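Local coordinates for c-di-GMP synthase (Capnocytophaga granulosa, PDB 6WT9), which makes the cyclic dinucleotide signal 3',3'-c-di-GMP from two molecules of GTP within a bacterial CBASS antiphage defence system, at residues Asp77-Gln83 and Asp99-Asp105; Glu241-Leu246 and Lys280-Ser286; Phe10-Gln14 and Thr46-Asn50. All coordinates share one frame. Numbering follows the deposited sequence.

Overall arrangement
The three contacts join the parts of a nucleotidyltransferase: a sheet and a helical region. Along the chain, contact 3 closes first, then contact 1, then contact 2. In contact 1, D99 with D188 beside it sits where relatives hold their metal-binding acids, so the active site probably borders this sheet. Contacts 2 and 3 lie in the helical part, each with its centre about 33 Å from that of contact 1. Their own centres are about 21 Å apart and their nearest atoms about 6 Å, without touching. Helix 228-241 starts against one face of contact 1, through P228 and F229, and ends at contact 2, where helix 245-259 begins and runs on to contact 3.

Contact 1 (Asp77-Gln83 and Asp99-Asp105); sequences DVEYQYQ and DLLVISD
Antiparallel strands 78-83 and 99-104 exemplify the pairing of neighbours: their axes approach to 4.5 Å, directions 151° apart. Both are extended; D77 precedes with positive phi (60/45) and D105 leaves the strand (-76/5). V78, Y80 and Y82 face S104, V102 and L100 as non-hydrogen-bonded pairs. D99 is hydrogen-bonded to Q83 (Q83 N to D99 O 3.1 Å, D99 N to Q83 O 3.3 Å). It belongs to the family's D-x-D pattern, metal-binding in relatives, beside D188. L100 (t,p) lays CD1 over the Y82 ring face in a CH-pi contact, 4.1 Å from the centroid. L101 exchanges two hydrogen bonds with Q81 (L101 N to Q81 O 2.7 Å, Q81 N to L101 O 3.1 Å). V102 CG1 packs on V78 CB (3.9 Å) and V102 CG2 near Y80 CE1 (4.2 Å). I103 does likewise with E79 by hydrogen bonds (E79 N to I103 O 2.7 Å, I103 N to E79 O 2.9 Å). S104 OG hydrogen-bonds to D149, and D105 N donates to D77 O at 3.1 Å. Strand 185-194 pairs parallel with 99-104; helix 54-71 covers Y80, Y82 and L100, helix 147-164 V78 and S104 on the same face, and F229 of helix 228-241 Q81, L101 and I103.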
loop_
_atom_site.group_PDB
_atom_site.type_symbol
_atom_site.label_atom_id
_atom_site.label_comp_id
_atom_site.label_asym_id
_atom_site.label_seq_id
_atom_site.Cartn_x
_atom_site.Cartn_y
_atom_site.Cartn_z
ATOM N N ASP A 77 3.059 -26.914 -9.976
ATOM C CA ASP A 77 2.632 -26.135 -11.142
ATOM C C ASP A 77 2.156 -24.737 -10.746
ATOM O O ASP A 77 1.126 -24.249 -11.217
ATOM C CB ASP A 77 1.545 -26.876 -11.928
ATOM C CG ASP A 77 1.912 -28.316 -12.222
ATOM O OD1 ASP A 77 3.068 -28.567 -12.621
ATOM O OD2 ASP A 77 1.043 -29.196 -12.051
ATOM N N VAL A 78 2.923 -24.083 -9.871
ATOM C CA VAL A 78 2.594 -22.743 -9.401
ATOM C C VAL A 78 3.848 -21.880 -9.400
ATOM O O VAL A 78 4.977 -22.375 -9.360
ATOM C CB VAL A 78 1.966 -22.747 -7.987
ATOM C CG1 VAL A 78 0.645 -23.499 -7.986
ATOM C CG2 VAL A 78 2.935 -23.347 -6.976
ATOM N N GLU A 79 3.634 -20.568 -9.449
ATOM C CA GLU A 79 4.699 -19.595 -9.275
ATOM C C GLU A 79 4.274 -18.593 -8.211
ATOM O O GLU A 79 3.089 -18.283 -8.065
ATOM C CB GLU A 79 5.043 -18.879 -10.587
ATOM C CG GLU A 79 3.982 -17.925 -11.095
ATOM C CD GLU A 79 4.390 -17.262 -12.394
ATOM O OE1 GLU A 79 4.381 -17.945 -13.440
ATOM O OE2 GLU A 79 4.740 -16.064 -12.366
ATOM N N TYR A 80 5.252 -18.102 -7.459
ATOM C CA TYR A 80 5.005 -17.272 -6.290
ATOM C C TYR A 80 5.420 -15.836 -6.572
ATOM O O TYR A 80 6.558 -15.585 -6.981
ATOM C CB TYR A 80 5.760 -17.813 -5.074
ATOM C CG TYR A 80 5.411 -19.242 -4.735
ATOM C CD1 TYR A 80 4.341 -19.535 -3.902
ATOM C CD2 TYR A 80 6.151 -20.300 -5.252
ATOM C CE1 TYR A 80 4.016 -20.841 -3.590
ATOM C CE2 TYR A 80 5.831 -21.610 -4.946
ATOM C CZ TYR A 80 4.763 -21.874 -4.113
ATOM O OH TYR A 80 4.438 -23.173 -3.802
ATOM N N GLN A 81 4.495 -14.902 -6.358
ATOM C CA GLN A 81 4.763 -13.477 -6.460
ATOM C C GLN A 81 4.209 -12.777 -5.228
ATOM O O GLN A 81 3.459 -13.357 -4.439
ATOM C CB GLN A 81 4.155 -12.870 -7.735
ATOM C CG GLN A 81 4.669 -13.479 -9.030
ATOM C CD GLN A 81 6.175 -13.376 -9.175
ATOM O OE1 GLN A 81 6.801 -12.451 -8.658
ATOM N NE2 GLN A 81 6.764 -14.334 -9.880
ATOM N N TYR A 82 4.581 -11.512 -5.070
ATOM C CA TYR A 82 4.152 -10.714 -3.935
ATOM C C TYR A 82 3.407 -9.474 -4.406
ATOM O O TYR A 82 3.712 -8.902 -5.459
ATOM C CB TYR A 82 5.344 -10.302 -3.059
ATOM C CG TYR A 82 6.023 -11.469 -2.376
ATOM C CD1 TYR A 82 7.140 -12.071 -2.937
ATOM C CD2 TYR A 82 5.540 -11.973 -1.176
ATOM C CE1 TYR A 82 7.761 -13.139 -2.320
ATOM C CE2 TYR A 82 6.154 -13.039 -0.550
ATOM C CZ TYR A 82 7.264 -13.619 -1.126
ATOM O OH TYR A 82 7.878 -14.681 -0.508
ATOM N N GLN A 83 2.417 -9.072 -3.617
ATOM C CA GLN A 83 1.729 -7.806 -3.804
ATOM C C GLN A 83 1.540 -7.163 -2.437
ATOM O O GLN A 83 1.691 -7.815 -1.400
ATOM C CB GLN A 83 0.376 -7.983 -4.508
ATOM C CG GLN A 83 -0.682 -8.641 -3.644
ATOM C CD GLN A 83 -2.029 -8.747 -4.333
ATOM O OE1 GLN A 83 -2.205 -8.278 -5.456
ATOM N NE2 GLN A 83 -2.991 -9.365 -3.658
ATOM N N ASP A 99 1.266 -9.847 1.102
ATOM C CA ASP A 99 0.404 -10.788 0.402
ATOM C C ASP A 99 1.247 -11.652 -0.522
ATOM O O ASP A 99 2.053 -11.135 -1.305
ATOM C CB ASP A 99 -0.685 -10.061 -0.391
ATOM C CG ASP A 99 -1.789 -9.516 0.496
ATOM O OD1 ASP A 99 -1.598 -9.465 1.730
ATOM O OD2 ASP A 99 -2.855 -9.147 -0.040
ATOM N N LEU A 100 1.062 -12.964 -0.423
ATOM C CA LEU A 100 1.756 -13.936 -1.255
ATOM C C LEU A 100 0.776 -14.478 -2.285
ATOM O O LEU A 100 -0.219 -15.115 -1.921
ATOM C CB LEU A 100 2.327 -15.072 -0.407
ATOM C CG LEU A 100 2.925 -16.238 -1.191
ATOM C CD1 LEU A 100 4.162 -15.788 -1.950
ATOM C CD2 LEU A 100 3.241 -17.398 -0.266
ATOM N N LEU A 101 1.054 -14.221 -3.560
ATOM C CA LEU A 101 0.215 -14.701 -4.649
ATOM C C LEU A 101 0.708 -16.061 -5.126
ATOM O O LEU A 101 1.904 -16.240 -5.381
ATOM C CB LEU A 101 0.209 -13.703 -5.808
ATOM C CG LEU A 101 -0.592 -12.419 -5.589
ATOM C CD1 LEU A 101 -0.350 -11.438 -6.717
ATOM C CD2 LEU A 101 -2.068 -12.741 -5.479
ATOM N N VAL A 102 -0.213 -17.013 -5.238
ATOM C CA VAL A 102 0.078 -18.354 -5.733
ATOM C C VAL A 102 -0.613 -18.479 -7.085
ATOM O O VAL A 102 -1.832 -18.669 -7.157
ATOM C CB VAL A 102 -0.386 -19.442 -4.758
ATOM C CG1 VAL A 102 0.024 -20.814 -5.264
ATOM C CG2 VAL A 102 0.174 -19.185 -3.364
ATOM N N ILE A 103 0.160 -18.372 -8.162
ATOM C CA ILE A 103 -0.373 -18.263 -9.514
ATOM C C ILE A 103 -0.062 -19.548 -10.269
ATOM O O ILE A 103 1.097 -19.975 -10.328
ATOM C CB ILE A 103 0.208 -17.038 -10.242
ATOM C CG1 ILE A 103 0.286 -15.847 -9.286
ATOM C CG2 ILE A 103 -0.639 -16.687 -11.458
ATOM C CD1 ILE A 103 0.893 -14.603 -9.899
ATOM N N SER A 104 -1.095 -20.156 -10.851
ATOM C CA SER A 104 -0.921 -21.395 -11.596
ATOM C C SER A 104 -0.245 -21.137 -12.937
ATOM O O SER A 104 -0.541 -20.155 -13.623
ATOM C CB SER A 104 -2.270 -22.077 -11.824
ATOM O OG SER A 104 -2.807 -22.575 -10.611
ATOM N N ASP A 105 0.660 -22.041 -13.314
ATOM C CA ASP A 105 1.379 -21.953 -14.578
ATOM C C ASP A 105 0.532 -22.353 -15.778
ATOM O O ASP A 105 1.058 -22.404 -16.895
ATOM C CB ASP A 105 2.633 -22.830 -14.528
ATOM C CG ASP A 105 3.486 -22.555 -13.310
ATOM O OD1 ASP A 105 3.128 -21.650 -12.529
ATOM O OD2 ASP A 105 4.512 -23.247 -13.132
#

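Contact 2 (Glu241-Leu246 and Lys280-Ser286); sequences ETKGRL and KNKYLHS
Where one helix stops and another starts four residues later, the turn E241-L246 between them packs against K280-S286, burying 453 Å² in all. In the latter, K280-K282 have helical backbone angles, and Y283 (-134/22, chi1 p) swings the end of its ring toward the turn. E241, on the last helical turn, points toward K280 and forms a very short salt bridge, E241 OE1 to K280 NZ 2.5 Å. T242 is the first residue to leave helical backbone angles. Its p rotamer sets CG2 3.6 Å from CE2 of Y283, while OG1 is hydrogen-bonded to R238 O and accepts a weak bond from L246 N at 3.4 Å. K243 (phi/psi 55/47) is the C-prime residue of a Schellman motif in which G244 N returns to S239 O. The same residues form a type I' turn from T242 to R245, closed by R245 N to T242 O at 3.2 Å. G244 (86/1) would jam a CB against the preceding carbonyl, and it also serves as N-cap of helix 245-259. R245 extends, with chi2 and chi3 both t, along the opposing backbone: CD is 3.1 Å from Y283 O, and NE donates to S286 O at 2.7 Å. L284 O lies over one guanidinium face, 3.1 Å from R245 CZ, and R245 NH1 hydrogen-bonds back to T242 O at 2.9 Å. CB of R245 meets the edge of the Y283 ring, 3.7 Å from CD2. Farther along, L246 places CB 4.0 Å from Y283 OH.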
loop_
_atom_site.group_PDB
_atom_site.type_symbol
_atom_site.label_atom_id
_atom_site.label_comp_id
_atom_site.label_asym_id
_atom_site.label_seq_id
_atom_site.Cartn_x
_atom_site.Cartn_y
_atom_site.Cartn_z
ATOM N N GLU A 241 11.611 8.245 -11.051
ATOM C CA GLU A 241 11.772 9.445 -11.869
ATOM C C GLU A 241 11.776 10.710 -11.022
ATOM O O GLU A 241 12.403 11.708 -11.397
ATOM C CB GLU A 241 10.657 9.542 -12.911
ATOM C CG GLU A 241 10.495 8.329 -13.806
ATOM C CD GLU A 241 9.309 8.464 -14.742
ATOM O OE1 GLU A 241 9.341 9.355 -15.618
ATOM O OE2 GLU A 241 8.338 7.690 -14.597
ATOM N N THR A 242 11.077 10.694 -9.889
ATOM C CA THR A 242 10.946 11.868 -9.036
ATOM C C THR A 242 11.763 11.745 -7.755
ATOM O O THR A 242 11.528 12.494 -6.803
ATOM C CB THR A 242 9.475 12.118 -8.707
ATOM O OG1 THR A 242 8.967 11.033 -7.923
ATOM C CG2 THR A 242 8.665 12.230 -9.988
ATOM N N LYS A 243 12.715 10.814 -7.719
ATOM C CA LYS A 243 13.608 10.622 -6.576
ATOM C C LYS A 243 12.825 10.413 -5.279
ATOM O O LYS A 243 13.118 11.010 -4.240
ATOM C CB LYS A 243 14.587 11.790 -6.441
ATOM C CG LYS A 243 15.571 11.928 -7.596
ATOM C CD LYS A 243 15.059 12.884 -8.663
ATOM C CE LYS A 243 16.141 13.203 -9.682
ATOM N NZ LYS A 243 15.684 14.221 -10.667
ATOM N N GLY A 244 11.818 9.547 -5.348
ATOM C CA GLY A 244 11.063 9.150 -4.180
ATOM C C GLY A 244 9.908 10.052 -3.801
ATOM O O GLY A 244 9.225 9.766 -2.810
ATOM N N ARG A 245 9.655 11.121 -4.558
ATOM C CA ARG A 245 8.634 12.086 -4.154
ATOM C C ARG A 245 7.225 11.511 -4.249
ATOM O O ARG A 245 6.366 11.848 -3.424
ATOM C CB ARG A 245 8.750 13.355 -4.998
ATOM C CG ARG A 245 9.950 14.223 -4.640
ATOM C CD ARG A 245 10.202 15.272 -5.710
ATOM N NE ARG A 245 11.262 16.205 -5.340
ATOM C CZ ARG A 245 12.552 16.005 -5.588
ATOM N NH1 ARG A 245 12.948 14.902 -6.207
ATOM N NH2 ARG A 245 13.446 16.911 -5.216
ATOM N N LEU A 246 6.964 10.652 -5.237
ATOM C CA LEU A 246 5.639 10.047 -5.352
ATOM C C LEU A 246 5.301 9.214 -4.122
ATOM O O LEU A 246 4.165 9.243 -3.634
ATOM C CB LEU A 246 5.558 9.188 -6.615
ATOM C CG LEU A 246 4.277 8.359 -6.758
ATOM C CD1 LEU A 246 3.057 9.264 -6.880
ATOM C CD2 LEU A 246 4.364 7.408 -7.938
ATOM N N LYS A 280 4.229 14.926 -13.313
ATOM C CA LYS A 280 5.574 14.960 -12.746
ATOM C C LYS A 280 6.122 16.379 -12.680
ATOM O O LYS A 280 6.780 16.751 -11.702
ATOM C CB LYS A 280 6.510 14.077 -13.571
ATOM C CG LYS A 280 6.186 12.596 -13.539
ATOM C CD LYS A 280 6.815 11.888 -14.727
ATOM C CE LYS A 280 8.267 12.306 -14.912
ATOM N NZ LYS A 280 8.860 11.726 -16.149
ATOM N N ASN A 281 5.863 17.186 -13.713
ATOM C CA ASN A 281 6.430 18.528 -13.787
ATOM C C ASN A 281 5.918 19.458 -12.696
ATOM O O ASN A 281 6.477 20.546 -12.527
ATOM C CB ASN A 281 6.147 19.144 -15.159
ATOM C CG ASN A 281 4.666 19.237 -15.463
ATOM O OD1 ASN A 281 3.992 20.183 -15.053
ATOM N ND2 ASN A 281 4.150 18.252 -16.188
ATOM N N LYS A 282 4.880 19.068 -11.956
ATOM C CA LYS A 282 4.377 19.918 -10.886
ATOM C C LYS A 282 5.148 19.755 -9.583
ATOM O O LYS A 282 5.130 20.670 -8.754
ATOM C CB LYS A 282 2.893 19.640 -10.643
ATOM C CG LYS A 282 1.983 20.094 -11.769
ATOM C CD LYS A 282 0.527 19.997 -11.354
ATOM C CE LYS A 282 -0.392 20.566 -12.421
ATOM N NZ LYS A 282 -0.316 19.796 -13.692
ATOM N N TYR A 283 5.826 18.620 -9.381
ATOM C CA TYR A 283 6.554 18.405 -8.136
ATOM C C TYR A 283 7.958 17.854 -8.367
ATOM O O TYR A 283 8.534 17.261 -7.449
ATOM C CB TYR A 283 5.775 17.466 -7.197
ATOM C CG TYR A 283 5.547 16.061 -7.718
ATOM C CD1 TYR A 283 4.487 15.776 -8.573
ATOM C CD2 TYR A 283 6.376 15.014 -7.333
ATOM C CE1 TYR A 283 4.272 14.487 -9.042
ATOM C CE2 TYR A 283 6.169 13.726 -7.797
ATOM C CZ TYR A 283 5.116 13.469 -8.649
ATOM O OH TYR A 283 4.907 12.190 -9.113
ATOM N N LEU A 284 8.525 18.057 -9.562
ATOM C CA LEU A 284 9.819 17.469 -9.904
ATOM C C LEU A 284 10.897 17.870 -8.904
ATOM O O LEU A 284 11.665 17.026 -8.431
ATOM C CB LEU A 284 10.215 17.889 -11.323
ATOM C CG LEU A 284 11.056 16.962 -12.208
ATOM C CD1 LEU A 284 11.263 17.602 -13.572
ATOM C CD2 LEU A 284 12.400 16.594 -11.588
ATOM N N HIS A 285 10.966 19.159 -8.566
ATOM C CA HIS A 285 12.024 19.687 -7.713
ATOM C C HIS A 285 11.523 20.102 -6.337
ATOM O O HIS A 285 12.255 20.767 -5.596
ATOM C CB HIS A 285 12.706 20.873 -8.398
ATOM C CG HIS A 285 13.102 20.603 -9.817
ATOM N ND1 HIS A 285 13.955 19.580 -10.173
ATOM C CD2 HIS A 285 12.760 21.225 -10.970
ATOM C CE1 HIS A 285 14.121 19.582 -11.483
ATOM N NE2 HIS A 285 13.406 20.571 -11.991
ATOM N N SER A 286 10.304 19.718 -5.972
ATOM C CA SER A 286 9.729 20.150 -4.705
ATOM C C SER A 286 10.378 19.420 -3.536
ATOM O O SER A 286 10.689 18.229 -3.621
ATOM C CB SER A 286 8.222 19.899 -4.705
ATOM O OG SER A 286 7.612 20.506 -5.830
#

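Contact 3 (Phe10-Gln14 and Thr46-Asn50)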
loop_
_atom_site.group_PDB
_atom_site.type_symbol
_atom_site.label_atom_id
_atom_site.label_comp_id
_atom_site.label_asym_id
_atom_site.label_seq_id
_atom_site.Cartn_x
_atom_site.Cartn_y
_atom_site.Cartn_z
ATOM N N PHE A 10 3.063 13.002 16.446
ATOM C CA PHE A 10 4.405 12.557 16.083
ATOM C C PHE A 10 4.822 11.334 16.891
ATOM O O PHE A 10 5.392 10.387 16.337
ATOM C CB PHE A 10 5.410 13.691 16.278
ATOM C CG PHE A 10 6.835 13.280 16.050
ATOM C CD1 PHE A 10 7.292 13.004 14.772
ATOM C CD2 PHE A 10 7.718 13.172 17.111
ATOM C CE1 PHE A 10 8.597 12.627 14.557
ATOM C CE2 PHE A 10 9.028 12.795 16.901
ATOM C CZ PHE A 10 9.467 12.521 15.621
ATOM N N GLU A 11 4.558 11.339 18.200
ATOM C CA GLU A 11 4.879 10.183 19.032
ATOM C C GLU A 11 4.121 8.948 18.567
ATOM O O GLU A 11 4.704 7.871 18.401
ATOM C CB GLU A 11 4.562 10.477 20.499
ATOM C CG GLU A 11 5.614 11.294 21.222
ATOM C CD GLU A 11 5.320 11.430 22.703
ATOM O OE1 GLU A 11 4.127 11.447 23.076
ATOM O OE2 GLU A 11 6.281 11.511 23.496
ATOM N N ASN A 12 2.809 9.090 18.358
ATOM C CA ASN A 12 2.008 7.972 17.873
ATOM C C ASN A 12 2.515 7.475 16.526
ATOM O O ASN A 12 2.508 6.268 16.257
ATOM C CB ASN A 12 0.538 8.387 17.777
ATOM C CG ASN A 12 -0.357 7.251 17.323
ATOM O OD1 ASN A 12 -0.792 6.432 18.130
ATOM N ND2 ASN A 12 -0.636 7.195 16.025
ATOM N N LEU A 13 2.963 8.393 15.667
ATOM C CA LEU A 13 3.515 7.990 14.380
ATOM C C LEU A 13 4.816 7.213 14.547
ATOM O O LEU A 13 5.087 6.290 13.769
ATOM C CB LEU A 13 3.734 9.217 13.498
ATOM C CG LEU A 13 4.153 8.953 12.052
ATOM C CD1 LEU A 13 3.166 8.010 11.383
ATOM C CD2 LEU A 13 4.247 10.259 11.289
ATOM N N GLN A 14 5.631 7.572 15.544
ATOM C CA GLN A 14 6.845 6.807 15.817
ATOM C C GLN A 14 6.513 5.368 16.191
ATOM O O GLN A 14 7.195 4.433 15.756
ATOM C CB GLN A 14 7.654 7.474 16.930
ATOM C CG GLN A 14 8.440 8.707 16.497
ATOM C CD GLN A 14 9.193 9.350 17.649
ATOM O OE1 GLN A 14 8.633 9.578 18.719
ATOM N NE2 GLN A 14 10.472 9.638 17.435
ATOM N N THR A 46 7.431 15.227 8.183
ATOM C CA THR A 46 8.615 14.540 7.675
ATOM C C THR A 46 8.544 13.041 7.935
ATOM O O THR A 46 8.911 12.238 7.069
ATOM C CB THR A 46 9.881 15.126 8.300
ATOM O OG1 THR A 46 9.955 16.529 8.017
ATOM C CG2 THR A 46 11.113 14.442 7.733
ATOM N N LEU A 47 8.072 12.641 9.118
ATOM C CA LEU A 47 7.973 11.218 9.419
ATOM C C LEU A 47 6.834 10.558 8.653
ATOM O O LEU A 47 6.956 9.397 8.250
ATOM C CB LEU A 47 7.800 11.004 10.922
ATOM C CG LEU A 47 7.896 9.548 11.380
ATOM C CD1 LEU A 47 9.168 8.912 10.842
ATOM C CD2 LEU A 47 7.848 9.453 12.897
ATOM N N ALA A 48 5.731 11.278 8.432
ATOM C CA ALA A 48 4.615 10.716 7.678
ATOM C C ALA A 48 4.966 10.481 6.216
ATOM O O ALA A 48 4.272 9.713 5.543
ATOM C CB ALA A 48 3.392 11.628 7.779
HETATM N N MSE A 49 6.014 11.124 5.713
HETATM C CA MSE A 49 6.460 10.925 4.342
HETATM C C MSE A 49 7.614 9.937 4.293
HETATM O O MSE A 49 7.919 9.372 3.242
HETATM C CB MSE A 49 6.883 12.252 3.716
HETATM C CG MSE A 49 5.753 13.245 3.546
HETATM SE SE MSE A 49 6.376 14.936 2.796
HETATM C CE MSE A 49 4.632 15.752 2.472
ATOM N N ASN A 50 8.252 9.739 5.442
ATOM C CA ASN A 50 9.431 8.891 5.512
ATOM C C ASN A 50 9.060 7.434 5.261
ATOM O O ASN A 50 8.003 6.960 5.687
ATOM C CB ASN A 50 10.104 9.040 6.876
ATOM C CG ASN A 50 11.598 8.771 6.825
ATOM O OD1 ASN A 50 12.062 7.700 7.216
ATOM N ND2 ASN A 50 12.358 9.747 6.345
#
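L47 pushes its side chain between F10 and Q14, two residues one helical turn apart on the facing segment: L47 CD2 lies 3.7 Å from F10 CE1 and 3.7 Å from Q14 CG. That spacing follows from the backbone. Q14 N donates to F10 O at 2.9 Å, the regular i to i+4 bond, so the two side chains leave the same side of helix 6-17 and one methyl group can meet both. L13 points toward 46-50 and brings CD2 to 3.6 Å from L47 CB, 3.4 Å from A48 N and 3.9 Å from A48 CB. Here the leucine lies against backbone as well as side chain, possible because A48 carries nothing beyond a methyl group; L13 and A48 are also the nearest pair by CA atoms, at 7.3 Å. The contact illustrates a general point about helix packing: a small interface, 200 Å² here, can rest on a few interlocked apolar groups, with no polar bond between the segments. T46 OG1 is hydrogen-bonded to L42 O and to Y289 OH. Around this pair, F29 of helix 23-32 touches both F10 and L47, filling in beside them, while helix 245-259 covers another flank, where N255 and R251 hydrogen-bond to the carbonyls of A48 and M49, the latter a selenomethionine whose side chain lies on F252.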